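Local coordinates for protein precorrin-6y methyltransferase/putative decarboxylase (Methanothermobacter thermautotrophicus, PDB 1L3I) that probably methylates C-15 of cobalt-precorrin-6B with S-adenosyl-L-methionine and then decarboxylates C-12, giving cobalt-precorrin-7 on the anaerobic route to adenosylcobalamin, at residues 110-113 with 114-117; 140-143 with 144-147; 17-20 with 21-24; 62-65 with 66-69. All coordinates share one frame; numbering follows the deposited sequence.

Contact 1. Residues 110-113 with 114-117; sequences GGEL and QEIL. With SAH (S-adenosyl-L-homocysteine), chain G.
Leu113 swings CG to the side opposite its backbone N (chi1 -179°), while Leu117, one turn on, turns CG opposite its own carbonyl carbon (chi1 -73°). The two branched ends thereby meet obliquely on the inner side of the helix, Leu113 CD1 lying 4.0 Å from Leu117 CG. With an alanine in place of Leu113, both delta methyls would be gone, Leu117 would probably lose part of its apolar cover, and a gap would be likely to open beside Glu142.

Glu112 is the N-cap residue. Its carbonyl opens the helix ladder, O accepting from Ile116 N at 2.9 Å along a nearly straight line (170°), and Leu113 O repeats the step with Leu117 N at 2.8 Å. The extended carboxylate chain of Glu112 runs beside that of Glu115, pointing the same way. OE2 of Glu112 stays 4.5 Å from OE1 of Glu115, so the like charges probably repel, though a long, weak ion pair from Arg63 to Glu112 may offset this in part. Glu112 OE1 also takes a weak hydrogen bond from SAH N6 at 3.1 Å, a contact that may help to recognise the adenine amino group.

Glycine suits position 110, where phi is positive and a beta carbon would run into SAH N7.

Buried Ile116 faces Ala91 and Leu95 of helix 91-95. On another side, Leu113 packs on Glu142 of helix 137-149, and Leu117 reaches both Cys146 of that helix and Ile130 and Val132 of strand 128-134.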
loop_
_atom_site.group_PDB
_atom_site.type_symbol
_atom_site.label_atom_id
_atom_site.label_comp_id
_atom_site.label_asym_id
_atom_site.label_seq_id
_atom_site.Cartn_x
_atom_site.Cartn_y
_atom_site.Cartn_z
ATOM N N GLY A 110 -2.413 -2.026 25.652
ATOM C CA GLY A 110 -2.409 -0.912 26.596
ATOM C C GLY A 110 -1.153 -0.693 27.418
ATOM O O GLY A 110 -1.221 -0.268 28.573
ATOM N N GLY A 111 -0.001 -0.974 26.832
ATOM C CA GLY A 111 1.249 -0.785 27.537
ATOM C C GLY A 111 1.774 -2.036 28.204
ATOM O O GLY A 111 2.934 -2.081 28.585
ATOM N N GLU A 112 0.949 -3.072 28.284
ATOM C CA GLU A 112 1.347 -4.323 28.934
ATOM C C GLU A 112 1.563 -5.484 27.968
ATOM O O GLU A 112 1.447 -6.641 28.360
ATOM C CB GLU A 112 0.289 -4.719 29.968
ATOM C CG GLU A 112 -0.036 -3.611 30.950
ATOM C CD GLU A 112 -1.274 -3.896 31.769
ATOM O OE1 GLU A 112 -2.125 -4.690 31.316
ATOM O OE2 GLU A 112 -1.398 -3.306 32.863
ATOM N N LEU A 113 1.928 -5.179 26.726
ATOM C CA LEU A 113 2.118 -6.224 25.722
ATOM C C LEU A 113 3.052 -7.347 26.160
ATOM O O LEU A 113 2.706 -8.534 26.100
ATOM C CB LEU A 113 2.616 -5.634 24.399
ATOM C CG LEU A 113 2.813 -6.680 23.307
ATOM C CD1 LEU A 113 1.482 -7.313 22.908
ATOM C CD2 LEU A 113 3.497 -6.040 22.122
ATOM N N GLN A 114 4.238 -6.957 26.609
ATOM C CA GLN A 114 5.252 -7.908 27.050
ATOM C C GLN A 114 4.726 -8.860 28.121
ATOM O O GLN A 114 4.896 -10.077 28.019
ATOM C CB GLN A 114 6.451 -7.136 27.571
ATOM C CG GLN A 114 7.626 -7.990 27.945
ATOM C CD GLN A 114 8.786 -7.145 28.405
ATOM O OE1 GLN A 114 8.764 -6.581 29.510
ATOM N NE2 GLN A 114 9.803 -7.030 27.555
ATOM N N GLU A 115 4.066 -8.295 29.126
ATOM C CA GLU A 115 3.501 -9.065 30.237
ATOM C C GLU A 115 2.429 -10.027 29.734
ATOM O O GLU A 115 2.420 -11.206 30.099
ATOM C CB GLU A 115 2.891 -8.100 31.254
ATOM C CG GLU A 115 2.362 -8.734 32.512
ATOM C CD GLU A 115 1.776 -7.714 33.482
ATOM O OE1 GLU A 115 1.809 -6.493 33.178
ATOM O OE2 GLU A 115 1.280 -8.138 34.556
ATOM N N ILE A 116 1.513 -9.488 28.922
ATOM C CA ILE A 116 0.398 -10.209 28.320
ATOM C C ILE A 116 0.923 -11.390 27.524
ATOM O O ILE A 116 0.403 -12.497 27.648
ATOM C CB ILE A 116 -0.403 -9.270 27.375
ATOM C CG1 ILE A 116 -1.167 -8.232 28.189
ATOM C CG2 ILE A 116 -1.369 -10.056 26.482
ATOM C CD1 ILE A 116 -1.825 -7.175 27.321
ATOM N N LEU A 117 1.970 -11.165 26.733
ATOM C CA LEU A 117 2.543 -12.244 25.929
ATOM C C LEU A 117 3.211 -13.335 26.773
ATOM O O LEU A 117 2.925 -14.516 26.582
ATOM C CB LEU A 117 3.518 -11.696 24.881
ATOM C CG LEU A 117 2.917 -10.970 23.682
ATOM C CD1 LEU A 117 4.065 -10.550 22.796
ATOM C CD2 LEU A 117 1.921 -11.849 22.925
HETATM N N SAH G . -10.400 -6.203 17.671
HETATM C CA SAH G . -11.573 -5.506 18.210
HETATM C CB SAH G . -11.229 -4.052 18.632
HETATM C CG SAH G . -10.142 -3.982 19.740
HETATM S SD SAH G . -9.695 -2.343 20.326
HETATM C C SAH G . -12.673 -5.512 17.157
HETATM O O SAH G . -12.425 -6.086 16.082
HETATM O OXT SAH G . -13.764 -4.969 17.425
HETATM C "C5'" SAH G . -8.492 -2.714 21.579
HETATM C "C4'" SAH G . -9.101 -3.015 22.902
HETATM O "O4'" SAH G . -7.977 -3.254 23.770
HETATM C "C3'" SAH G . -9.957 -1.836 23.582
HETATM O "O3'" SAH G . -11.388 -2.054 23.800
HETATM C "C2'" SAH G . -9.126 -1.621 24.869
HETATM O "O2'" SAH G . -9.802 -1.106 26.027
HETATM C "C1'" SAH G . -8.491 -2.981 25.042
HETATM N N9 SAH G . -7.308 -3.125 25.880
HETATM C C8 SAH G . -6.061 -2.469 25.729
HETATM N N7 SAH G . -5.218 -2.845 26.643
HETATM C C5 SAH G . -5.917 -3.775 27.446
HETATM C C6 SAH G . -5.567 -4.531 28.579
HETATM N N6 SAH G . -4.349 -4.463 29.129
HETATM N N1 SAH G . -6.487 -5.369 29.136
HETATM C C2 SAH G . -7.690 -5.427 28.578
HETATM N N3 SAH G . -8.136 -4.773 27.520
HETATM C C4 SAH G . -7.204 -3.956 26.988
#

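Contact 2. Residues 140-143 with 144-147; sequences KFEA and MECL
Lys140 sends its carbonyl O to Met144, a selenomethionine in this crystal: the backbone N gives a long, weak hydrogen bond of 3.4 Å, and Met144 CG presses in at 3.0 Å from Lys140 O. The lysine side chain lies on Ala134 and Ala180, and its NZ forms a salt bridge with Glu158, a fitting end for a long chain at a buried site.

Phe141 O accepts from Glu145 N. Its ring and the carboxylate of Glu145 cross obliquely, their planes 66° apart, with CE2 3.9 Å from Glu145 OE1; the same ring stacks on Phe141 of a neighbouring subunit.

Glu142 bends at its second torsion (chi2 57°), which brings the carboxylate over toward Cys146, one turn on. OE2 of Glu142 comes to 3.2 Å from Cys146 SG, while the backbone N of Cys146 binds Glu142 O at 2.9 Å. Ala143, small enough to fit beneath the helix on Ile182 of strand 170-183, accepts from Leu147 N, whose side chain also turns to that strand.

Glu142 OE1 and Glu145 OE1 stand 4.4 Å apart, a spacing that would probably be unfavourable if both are ionised. One water donates to Glu142 OE2 at 2.7 Å and to Glu145 OE1 at 2.9 Å, and by bridging them probably eases the repulsion on this more open flank, whereas the apolar flank of Ala143 and Leu147 is buried against the sheet.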
loop_
_atom_site.group_PDB
_atom_site.type_symbol
_atom_site.label_atom_id
_atom_site.label_comp_id
_atom_site.label_asym_id
_atom_site.label_seq_id
_atom_site.Cartn_x
_atom_site.Cartn_y
_atom_site.Cartn_z
ATOM N N LYS A 140 4.566 -3.219 16.718
ATOM C CA LYS A 140 5.059 -4.155 15.699
ATOM C C LYS A 140 6.446 -4.647 16.091
ATOM O O LYS A 140 6.737 -5.840 16.025
ATOM C CB LYS A 140 5.104 -3.490 14.310
ATOM C CG LYS A 140 3.743 -3.185 13.726
ATOM C CD LYS A 140 3.840 -2.303 12.490
ATOM C CE LYS A 140 2.485 -1.645 12.206
ATOM N NZ LYS A 140 2.565 -0.602 11.154
ATOM N N PHE A 141 7.293 -3.717 16.515
ATOM C CA PHE A 141 8.645 -4.040 16.928
ATOM C C PHE A 141 8.600 -4.873 18.208
ATOM O O PHE A 141 9.203 -5.943 18.288
ATOM C CB PHE A 141 9.422 -2.756 17.193
ATOM C CG PHE A 141 10.825 -2.990 17.672
ATOM C CD1 PHE A 141 11.849 -3.265 16.762
ATOM C CD2 PHE A 141 11.130 -2.938 19.039
ATOM C CE1 PHE A 141 13.150 -3.486 17.200
ATOM C CE2 PHE A 141 12.433 -3.156 19.492
ATOM C CZ PHE A 141 13.446 -3.429 18.574
ATOM N N GLU A 142 7.868 -4.379 19.201
ATOM C CA GLU A 142 7.723 -5.036 20.499
ATOM C C GLU A 142 7.224 -6.479 20.411
ATOM O O GLU A 142 7.827 -7.363 21.008
ATOM C CB GLU A 142 6.812 -4.200 21.416
ATOM C CG GLU A 142 6.945 -4.545 22.887
ATOM C CD GLU A 142 8.391 -4.395 23.384
ATOM O OE1 GLU A 142 9.128 -3.510 22.870
ATOM O OE2 GLU A 142 8.788 -5.172 24.288
ATOM N N ALA A 143 6.163 -6.712 19.634
ATOM C CA ALA A 143 5.583 -8.043 19.463
ATOM C C ALA A 143 6.638 -9.016 18.936
ATOM O O ALA A 143 6.767 -10.135 19.425
ATOM C CB ALA A 143 4.366 -7.974 18.498
HETATM N N MSE A 144 7.415 -8.558 17.966
HETATM C CA MSE A 144 8.466 -9.358 17.355
HETATM C C MSE A 144 9.557 -9.732 18.358
HETATM O O MSE A 144 9.800 -10.913 18.581
HETATM C CB MSE A 144 9.077 -8.585 16.202
HETATM C CG MSE A 144 8.094 -8.298 15.094
HETATM SE SE MSE A 144 8.234 -9.606 13.740
HETATM C CE MSE A 144 9.624 -8.708 12.751
ATOM N N GLU A 145 10.196 -8.727 18.956
ATOM C CA GLU A 145 11.256 -8.960 19.939
ATOM C C GLU A 145 10.747 -9.885 21.049
ATOM O O GLU A 145 11.311 -10.945 21.289
ATOM C CB GLU A 145 11.772 -7.625 20.534
ATOM C CG GLU A 145 12.955 -7.789 21.541
ATOM C CD GLU A 145 13.661 -6.473 21.917
ATOM O OE1 GLU A 145 13.012 -5.582 22.527
ATOM O OE2 GLU A 145 14.881 -6.344 21.625
ATOM N N CYS A 146 9.639 -9.513 21.675
ATOM C CA CYS A 146 9.077 -10.318 22.745
ATOM C C CYS A 146 8.823 -11.756 22.354
ATOM O O CYS A 146 9.271 -12.660 23.044
ATOM C CB CYS A 146 7.794 -9.699 23.260
ATOM S SG CYS A 146 8.126 -8.266 24.288
ATOM N N LEU A 147 8.138 -11.970 21.236
ATOM C CA LEU A 147 7.849 -13.323 20.814
ATOM C C LEU A 147 9.102 -14.113 20.470
ATOM O O LEU A 147 9.145 -15.317 20.706
ATOM C CB LEU A 147 6.849 -13.337 19.669
ATOM C CG LEU A 147 5.396 -13.104 20.091
ATOM C CD1 LEU A 147 4.539 -12.853 18.876
ATOM C CD2 LEU A 147 4.888 -14.300 20.873
HETATM O O HOH W 1 10.894 -6.896 24.087
#

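Contact 3. Residues 17-20 with 21-24. With SAH (S-adenosyl-L-homocysteine), chain G.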
loop_
_atom_site.group_PDB
_atom_site.type_symbol
_atom_site.label_atom_id
_atom_site.label_comp_id
_atom_site.label_asym_id
_atom_site.label_seq_id
_atom_site.Cartn_x
_atom_site.Cartn_y
_atom_site.Cartn_z
ATOM N N THR A 17 -12.427 -4.468 13.934
ATOM C CA THR A 17 -11.219 -4.573 13.126
ATOM C C THR A 17 -11.672 -4.838 11.683
ATOM O O THR A 17 -12.660 -5.541 11.457
ATOM C CB THR A 17 -10.299 -5.706 13.635
ATOM O OG1 THR A 17 -9.799 -5.356 14.929
ATOM C CG2 THR A 17 -9.127 -5.942 12.692
ATOM N N ALA A 18 -11.011 -4.174 10.741
ATOM C CA ALA A 18 -11.276 -4.302 9.315
ATOM C C ALA A 18 -11.576 -5.748 8.930
ATOM O O ALA A 18 -10.759 -6.641 9.190
ATOM C CB ALA A 18 -10.065 -3.804 8.535
HETATM N N MSE A 19 -12.705 -5.975 8.259
HETATM C CA MSE A 19 -13.109 -7.317 7.828
HETATM C C MSE A 19 -11.985 -8.105 7.163
HETATM O O MSE A 19 -11.755 -9.245 7.518
HETATM C CB MSE A 19 -14.323 -7.247 6.887
HETATM C CG MSE A 19 -14.917 -8.600 6.481
HETATM SE SE MSE A 19 -14.074 -9.405 4.900
HETATM C CE MSE A 19 -13.399 -10.993 5.550
ATOM N N GLU A 20 -11.257 -7.473 6.248
ATOM C CA GLU A 20 -10.181 -8.161 5.544
ATOM C C GLU A 20 -9.088 -8.583 6.512
ATOM O O GLU A 20 -8.443 -9.598 6.304
ATOM C CB GLU A 20 -9.609 -7.284 4.418
ATOM C CG GLU A 20 -10.629 -6.815 3.367
ATOM C CD GLU A 20 -11.451 -5.579 3.780
ATOM O OE1 GLU A 20 -11.217 -4.976 4.849
ATOM O OE2 GLU A 20 -12.326 -5.187 3.001
ATOM N N VAL A 21 -8.913 -7.835 7.599
ATOM C CA VAL A 21 -7.913 -8.165 8.596
ATOM C C VAL A 21 -8.453 -9.296 9.461
ATOM O O VAL A 21 -7.748 -10.262 9.744
ATOM C CB VAL A 21 -7.527 -6.949 9.446
ATOM C CG1 VAL A 21 -6.642 -7.362 10.620
ATOM C CG2 VAL A 21 -6.799 -5.936 8.577
ATOM N N ARG A 22 -9.722 -9.207 9.840
ATOM C CA ARG A 22 -10.348 -10.258 10.650
ATOM C C ARG A 22 -10.348 -11.584 9.869
ATOM O O ARG A 22 -10.164 -12.661 10.437
ATOM C CB ARG A 22 -11.771 -9.863 11.035
ATOM C CG ARG A 22 -11.827 -8.700 11.989
ATOM C CD ARG A 22 -13.228 -8.443 12.497
ATOM N NE ARG A 22 -14.106 -7.911 11.463
ATOM C CZ ARG A 22 -15.198 -8.526 11.012
ATOM N NH1 ARG A 22 -15.568 -9.706 11.488
ATOM N NH2 ARG A 22 -15.917 -7.973 10.047
ATOM N N CYS A 23 -10.490 -11.486 8.553
ATOM C CA CYS A 23 -10.486 -12.648 7.681
ATOM C C CYS A 23 -9.131 -13.338 7.782
ATOM O O CYS A 23 -9.058 -14.547 8.017
ATOM C CB CYS A 23 -10.745 -12.195 6.247
ATOM S SG CYS A 23 -10.773 -13.479 4.981
ATOM N N LEU A 24 -8.061 -12.555 7.674
ATOM C CA LEU A 24 -6.703 -13.085 7.748
ATOM C C LEU A 24 -6.397 -13.613 9.144
ATOM O O LEU A 24 -5.731 -14.640 9.282
ATOM C CB LEU A 24 -5.672 -12.038 7.299
ATOM C CG LEU A 24 -4.208 -12.472 7.197
ATOM C CD1 LEU A 24 -4.047 -13.735 6.372
ATOM C CD2 LEU A 24 -3.404 -11.357 6.603
HETATM N N SAH G . -10.400 -6.203 17.671
HETATM C CA SAH G . -11.573 -5.506 18.210
HETATM C CB SAH G . -11.229 -4.052 18.632
HETATM C CG SAH G . -10.142 -3.982 19.740
HETATM S SD SAH G . -9.695 -2.343 20.326
HETATM C C SAH G . -12.673 -5.512 17.157
HETATM O O SAH G . -12.425 -6.086 16.082
HETATM O OXT SAH G . -13.764 -4.969 17.425
HETATM C "C5'" SAH G . -8.492 -2.714 21.579
HETATM C "C4'" SAH G . -9.101 -3.015 22.902
HETATM O "O4'" SAH G . -7.977 -3.254 23.770
HETATM C "C3'" SAH G . -9.957 -1.836 23.582
HETATM O "O3'" SAH G . -11.388 -2.054 23.800
HETATM C "C2'" SAH G . -9.126 -1.621 24.869
HETATM O "O2'" SAH G . -9.802 -1.106 26.027
HETATM C "C1'" SAH G . -8.491 -2.981 25.042
HETATM N N9 SAH G . -7.308 -3.125 25.880
HETATM C C8 SAH G . -6.061 -2.469 25.729
HETATM N N7 SAH G . -5.218 -2.845 26.643
HETATM C C5 SAH G . -5.917 -3.775 27.446
HETATM C C6 SAH G . -5.567 -4.531 28.579
HETATM N N6 SAH G . -4.349 -4.463 29.129
HETATM N N1 SAH G . -6.487 -5.369 29.136
HETATM C C2 SAH G . -7.690 -5.427 28.578
HETATM N N3 SAH G . -8.136 -4.773 27.520
HETATM C C4 SAH G . -7.204 -3.956 26.988
#
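Arg22 NE donates to Thr17 O at 2.8 Å, close to the guanidinium plane although the bond is bent (137°). The bend at chi3 (-70°) folds the chain back over the start of the helix, bringing NE to this carbonyl. Its two end nitrogens face acids, NH2 in a salt bridge to Asp4 and NH1 to Glu50, so arginine, with three donor nitrogens, suits the site. A leucine in place of Arg22 would probably leave Asp4 and Glu50 without their cationic mate and the Thr17 carbonyl without this donor.

Thr17, a known S-adenosyl-L-methionine-binding residue, grips the amino acid end of the bound product twice: Thr17 N gives a nearly straight bond to SAH O at 2.7 Å, and Thr17 OG1 accepts from SAH N at 2.9 Å. Arg22 is thus a second-shell residue that probably helps to hold Thr17 in place.

Ala18 is the N-cap, its O accepting from Arg22 N at 2.8 Å and weakly from Val21 N. Outward, branched Val21 uses one methyl on each neighbour: CG1 meets Thr17 CG2 at 3.5 Å, the side chains crossing at about a right angle, and CG2 touches Ala18 CB at 3.9 Å.

Val21 lies against Val179 and Leu181 of strand 170-183 and Ile161 of strand 155-167; Leu24 packs on Leu181 and on Leu159 of the same two strands. On another face of helix 19-29, Cys23 forms a disulfide with Cys27 of a neighbouring subunit.

Contact 4. Residues 62-65 with 66-69; sequences DRNP and EAIS. With SAH (S-adenosyl-L-homocysteine), chain G.
Asp62 and Ala67 meet carboxylate to methyl: Ala67 CB sits 3.2 Å from Asp62 CG, and the small side chain of alanine suits a place so near the acid. Ile68 reaches round with CD1 to the aliphatic CB of Asp62 at 3.7 Å, covering the carbon end of the chain while the oxygens are turned to the ligand. Each oxygen takes one ribose hydroxyl, OD1 that of SAH O2' at 2.8 Å and OD2 that of SAH O3' at 2.6 Å.

Such an acid at the end of the second strand of the sheet, here strand 57-62, holding both ribose hydroxyls, is a hallmark of Rossmann-like class I methyltransferases. Backbone N-H groups position the acid: Asn64 N, two residues on, donates to Asp62 OD1 through the anti lone pair at 2.9 Å, an Asx turn, and Gly43 N binds OD2. Four hydrogen bonds, two to each oxygen, thus fix the rotation of the carboxylate.

Arg63 extends from CG to NE and lies over one face of the adenine, CG 3.5 Å from SAH C2; its NE pairs with Asp90, and SAH N6 lies at the edge of the guanidinium.

Asn64 is the N-cap, and its O accepts from Ile68 N at 3.1 Å, in the carbonyl plane, and weakly from Ala67 N. Pro65, which lacks an N-H and so suits the first turn of a helix, passes its carbonyl to Ser69 N at 3.0 Å.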
loop_
_atom_site.group_PDB
_atom_site.type_symbol
_atom_site.label_atom_id
_atom_site.label_comp_id
_atom_site.label_asym_id
_atom_site.label_seq_id
_atom_site.Cartn_x
_atom_site.Cartn_y
_atom_site.Cartn_z
ATOM N N ASP A 62 -11.443 -7.192 28.325
ATOM C CA ASP A 62 -11.332 -5.762 28.045
ATOM C C ASP A 62 -11.384 -4.897 29.309
ATOM O O ASP A 62 -12.170 -5.156 30.214
ATOM C CB ASP A 62 -12.398 -5.298 27.056
ATOM C CG ASP A 62 -11.918 -4.133 26.206
ATOM O OD1 ASP A 62 -11.646 -3.055 26.775
ATOM O OD2 ASP A 62 -11.802 -4.306 24.973
ATOM N N ARG A 63 -10.517 -3.889 29.353
ATOM C CA ARG A 63 -10.444 -2.929 30.459
ATOM C C ARG A 63 -11.730 -2.109 30.479
ATOM O O ARG A 63 -12.269 -1.779 31.537
ATOM C CB ARG A 63 -9.330 -1.906 30.219
ATOM C CG ARG A 63 -7.919 -2.382 30.253
ATOM C CD ARG A 63 -7.000 -1.218 29.940
ATOM N NE ARG A 63 -5.598 -1.605 30.049
ATOM C CZ ARG A 63 -4.586 -0.751 30.160
ATOM N NH1 ARG A 63 -4.799 0.553 30.186
ATOM N NH2 ARG A 63 -3.340 -1.211 30.236
ATOM N N ASN A 64 -12.152 -1.703 29.287
ATOM C CA ASN A 64 -13.320 -0.870 29.110
ATOM C C ASN A 64 -14.641 -1.589 29.317
ATOM O O ASN A 64 -14.995 -2.485 28.542
ATOM C CB ASN A 64 -13.291 -0.209 27.721
ATOM C CG ASN A 64 -14.273 0.974 27.583
ATOM O OD1 ASN A 64 -14.526 1.451 26.471
ATOM N ND2 ASN A 64 -14.797 1.465 28.697
ATOM N N PRO A 65 -15.409 -1.197 30.367
ATOM C CA PRO A 65 -16.710 -1.786 30.683
ATOM C C PRO A 65 -17.583 -1.642 29.443
ATOM O O PRO A 65 -18.385 -2.517 29.128
ATOM C CB PRO A 65 -17.230 -0.871 31.790
ATOM C CG PRO A 65 -16.011 -0.459 32.493
ATOM C CD PRO A 65 -15.058 -0.163 31.365
ATOM N N GLU A 66 -17.393 -0.532 28.731
ATOM C CA GLU A 66 -18.149 -0.237 27.527
ATOM C C GLU A 66 -17.815 -1.154 26.368
ATOM O O GLU A 66 -18.663 -1.403 25.508
ATOM C CB GLU A 66 -17.943 1.223 27.126
ATOM C CG GLU A 66 -18.646 2.201 28.060
ATOM C CD GLU A 66 -20.175 2.287 27.852
ATOM O OE1 GLU A 66 -20.825 1.297 27.438
ATOM O OE2 GLU A 66 -20.733 3.368 28.122
ATOM N N ALA A 67 -16.568 -1.615 26.325
ATOM C CA ALA A 67 -16.156 -2.544 25.280
ATOM C C ALA A 67 -16.837 -3.895 25.574
ATOM O O ALA A 67 -17.327 -4.569 24.667
ATOM C CB ALA A 67 -14.652 -2.701 25.279
ATOM N N ILE A 68 -16.917 -4.259 26.856
ATOM C CA ILE A 68 -17.542 -5.525 27.247
ATOM C C ILE A 68 -19.042 -5.496 26.926
ATOM O O ILE A 68 -19.617 -6.482 26.460
ATOM C CB ILE A 68 -17.317 -5.817 28.745
ATOM C CG1 ILE A 68 -15.821 -6.067 29.022
ATOM C CG2 ILE A 68 -18.184 -6.991 29.191
ATOM C CD1 ILE A 68 -15.244 -7.281 28.315
ATOM N N SER A 69 -19.646 -4.333 27.145
ATOM C CA SER A 69 -21.063 -4.142 26.858
ATOM C C SER A 69 -21.341 -4.194 25.341
ATOM O O SER A 69 -22.293 -4.847 24.907
ATOM C CB SER A 69 -21.512 -2.804 27.461
ATOM O OG SER A 69 -22.838 -2.472 27.086
HETATM N N SAH G . -10.400 -6.203 17.671
HETATM C CA SAH G . -11.573 -5.506 18.210
HETATM C CB SAH G . -11.229 -4.052 18.632
HETATM C CG SAH G . -10.142 -3.982 19.740
HETATM S SD SAH G . -9.695 -2.343 20.326
HETATM C C SAH G . -12.673 -5.512 17.157
HETATM O O SAH G . -12.425 -6.086 16.082
HETATM O OXT SAH G . -13.764 -4.969 17.425
HETATM C "C5'" SAH G . -8.492 -2.714 21.579
HETATM C "C4'" SAH G . -9.101 -3.015 22.902
HETATM O "O4'" SAH G . -7.977 -3.254 23.770
HETATM C "C3'" SAH G . -9.957 -1.836 23.582
HETATM O "O3'" SAH G . -11.388 -2.054 23.800
HETATM C "C2'" SAH G . -9.126 -1.621 24.869
HETATM O "O2'" SAH G . -9.802 -1.106 26.027
HETATM C "C1'" SAH G . -8.491 -2.981 25.042
HETATM N N9 SAH G . -7.308 -3.125 25.880
HETATM C C8 SAH G . -6.061 -2.469 25.729
HETATM N N7 SAH G . -5.218 -2.845 26.643
HETATM C C5 SAH G . -5.917 -3.775 27.446
HETATM C C6 SAH G . -5.567 -4.531 28.579
HETATM N N6 SAH G . -4.349 -4.463 29.129
HETATM N N1 SAH G . -6.487 -5.369 29.136
HETATM C C2 SAH G . -7.690 -5.427 28.578
HETATM N N3 SAH G . -8.136 -4.773 27.520
HETATM C C4 SAH G . -7.204 -3.956 26.988
#

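Along the chain the order is contact 3, contact 4, contact 1, contact 2. Contacts 1, 3 and 4 each lie where a loop enters a helix and touch SAH. The loops of contacts 4 and 1 follow parallel strands 57-62 and 101-106 of one mixed sheet, while helices 19-29 and 137-149 pack on its strand 170-183. Contacts 1 and 4, 18 Å apart between centres, touch through Arg63; contact 3 is 22 Å from contact 1 between centres, across the chain's centre. Contact 2, about 11 Å from contact 1 between centres, reaches other subunits, as does contact 3, which meets SAH too, so cofactor pocket and tetramer interface are probably structurally linked.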